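Local coordinates for putative TetR-family transcriptional regulator (PDB 3CCY), which probably binds regulatory DNA through an N-terminal helix-turn-helix domain and acts as a transcriptional regulator, possibly a repressor, at residues Gln79-Ser84 / Lys88-Gln93. Numbering follows the deposited sequence.
Sequences QVLYGS and KTRFLQ
With CG set beside its own backbone N (chi1 -77°) and the chain bent at chi3 (-52°), R90 runs past the CB of S84 and brings the edge of its guanidinium, at NH1, to the S84 carbonyl oxygen. NH1 gives that oxygen a nearly straight hydrogen bond, R90 NH1 to S84 O 3.2 Å, N-H...O 165°. The oxygen lies in the guanidinium plane, whereas the donor stands above the carbonyl plane. The R90 chain lies along the turn, its CD only 3.1 Å from L81 O and its CG against S84 CB. NH2 hydrogen-bonds to Q144 OE1 of helix 122-145, tying the turn to that helix as well. The contact closes the short connection between helix 58-81, which leads out of the DNA-binding domain, and helix 87-115 of the TetR-type C-terminal domain. S84 OG bonds to E86 N in this connection and rests on the methyl of T89, S84 OG to T89 CG2 3.4 Å. One turn further along helix 87-115, Q93 crosses V80 at a slant, V80 CG1 to Q93 CB 3.7 Å. A water that donates to V80 O and accepts from S84 N, each 2.7 Å from its oxygen, bridges the helix end and the turn.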
loop_
_atom_site.group_PDB
_atom_site.type_symbol
_atom_site.label_atom_id
_atom_site.label_comp_id
_atom_site.label_asym_id
_atom_site.label_seq_id
_atom_site.Cartn_x
_atom_site.Cartn_y
_atom_site.Cartn_z
ATOM N N GLN A 79 -0.075 18.168 18.138
ATOM C CA GLN A 79 0.861 19.287 18.348
ATOM C C GLN A 79 1.012 20.111 17.071
ATOM O O GLN A 79 1.082 21.324 17.129
ATOM C CB GLN A 79 2.245 18.824 18.790
ATOM C CG GLN A 79 2.333 17.990 20.037
ATOM C CD GLN A 79 3.708 17.286 20.147
ATOM O OE1 GLN A 79 4.768 17.936 20.118
ATOM N NE2 GLN A 79 3.687 15.950 20.272
ATOM N N VAL A 80 1.088 19.448 15.921
ATOM C CA VAL A 80 1.109 20.138 14.645
ATOM C C VAL A 80 -0.182 20.934 14.430
ATOM O O VAL A 80 -0.128 22.122 14.082
ATOM C CB VAL A 80 1.369 19.159 13.474
ATOM C CG1 VAL A 80 1.144 19.822 12.131
ATOM C CG2 VAL A 80 2.814 18.637 13.518
ATOM N N LEU A 81 -1.324 20.280 14.644
ATOM C CA LEU A 81 -2.612 20.922 14.456
ATOM C C LEU A 81 -2.701 22.149 15.323
ATOM O O LEU A 81 -3.018 23.211 14.807
ATOM C CB LEU A 81 -3.807 19.980 14.727
ATOM C CG LEU A 81 -4.123 18.950 13.652
ATOM C CD1 LEU A 81 -5.398 18.221 14.042
ATOM C CD2 LEU A 81 -4.268 19.603 12.280
ATOM N N TYR A 82 -2.364 22.020 16.607
ATOM C CA TYR A 82 -2.437 23.151 17.538
ATOM C C TYR A 82 -1.333 24.205 17.366
ATOM O O TYR A 82 -1.320 25.182 18.103
ATOM C CB TYR A 82 -2.485 22.686 19.012
ATOM C CG TYR A 82 -3.605 21.732 19.309
ATOM C CD1 TYR A 82 -4.720 21.683 18.490
ATOM C CD2 TYR A 82 -3.576 20.904 20.437
ATOM C CE1 TYR A 82 -5.757 20.823 18.737
ATOM C CE2 TYR A 82 -4.634 20.024 20.699
ATOM C CZ TYR A 82 -5.723 19.998 19.838
ATOM O OH TYR A 82 -6.798 19.155 20.029
ATOM N N GLY A 83 -0.432 24.013 16.397
ATOM C CA GLY A 83 0.676 24.936 16.174
ATOM C C GLY A 83 0.378 26.069 15.205
ATOM O O GLY A 83 0.070 27.189 15.622
ATOM N N SER A 84 0.464 25.790 13.902
ATOM C CA SER A 84 0.369 26.862 12.892
ATOM C C SER A 84 -1.031 27.443 12.802
ATOM O O SER A 84 -2.025 26.800 13.167
ATOM C CB SER A 84 0.840 26.412 11.505
ATOM O OG SER A 84 0.834 27.510 10.594
ATOM N N LYS A 88 -2.544 25.839 4.963
ATOM C CA LYS A 88 -1.633 25.203 3.993
ATOM C C LYS A 88 -0.364 24.717 4.686
ATOM O O LYS A 88 0.142 23.626 4.372
ATOM C CB LYS A 88 -1.313 26.066 2.755
ATOM C CG LYS A 88 -0.795 25.206 1.546
ATOM C CD LYS A 88 -0.885 25.892 0.149
ATOM C CE LYS A 88 0.020 25.165 -0.881
ATOM N NZ LYS A 88 -0.362 25.331 -2.361
ATOM N N THR A 89 0.097 25.498 5.657
ATOM C CA THR A 89 1.263 25.120 6.456
ATOM C C THR A 89 1.006 23.866 7.293
ATOM O O THR A 89 1.844 22.969 7.289
ATOM C CB THR A 89 1.725 26.308 7.337
ATOM O OG1 THR A 89 2.206 27.347 6.465
ATOM C CG2 THR A 89 2.853 25.910 8.317
ATOM N N ARG A 90 -0.130 23.836 8.023
ATOM C CA ARG A 90 -0.499 22.697 8.879
ATOM C C ARG A 90 -0.520 21.428 8.075
ATOM O O ARG A 90 -0.042 20.400 8.551
ATOM C CB ARG A 90 -1.853 22.905 9.579
ATOM C CG ARG A 90 -1.791 23.881 10.811
ATOM C CD ARG A 90 -3.010 23.743 11.775
ATOM N NE ARG A 90 -4.261 23.841 11.042
ATOM C CZ ARG A 90 -4.946 24.966 10.830
ATOM N NH1 ARG A 90 -4.538 26.116 11.326
ATOM N NH2 ARG A 90 -6.054 24.913 10.113
ATOM N N PHE A 91 -1.083 21.480 6.859
ATOM C CA PHE A 91 -1.182 20.305 6.012
ATOM C C PHE A 91 0.216 19.795 5.645
ATOM O O PHE A 91 0.499 18.605 5.807
ATOM C CB PHE A 91 -2.025 20.530 4.738
ATOM C CG PHE A 91 -2.115 19.303 3.841
ATOM C CD1 PHE A 91 -2.781 18.147 4.261
ATOM C CD2 PHE A 91 -1.530 19.297 2.577
ATOM C CE1 PHE A 91 -2.837 17.011 3.429
ATOM C CE2 PHE A 91 -1.566 18.185 1.749
ATOM C CZ PHE A 91 -2.225 17.017 2.173
ATOM N N LEU A 92 1.075 20.694 5.161
ATOM C CA LEU A 92 2.454 20.320 4.778
ATOM C C LEU A 92 3.222 19.773 6.014
ATOM O O LEU A 92 3.953 18.804 5.891
ATOM C CB LEU A 92 3.212 21.535 4.177
ATOM C CG LEU A 92 4.708 21.304 3.919
ATOM C CD1 LEU A 92 4.929 20.146 2.956
ATOM C CD2 LEU A 92 5.463 22.587 3.458
ATOM N N GLN A 93 3.023 20.388 7.184
ATOM C CA GLN A 93 3.654 19.894 8.409
ATOM C C GLN A 93 3.184 18.483 8.809
ATOM O O GLN A 93 3.970 17.655 9.286
ATOM C CB GLN A 93 3.517 20.906 9.560
ATOM C CG GLN A 93 4.452 22.112 9.438
ATOM C CD GLN A 93 4.218 23.178 10.514
ATOM O OE1 GLN A 93 5.079 24.048 10.739
ATOM N NE2 GLN A 93 3.074 23.117 11.189
HETATM O O HOH W 1 2.000 23.676 13.301
#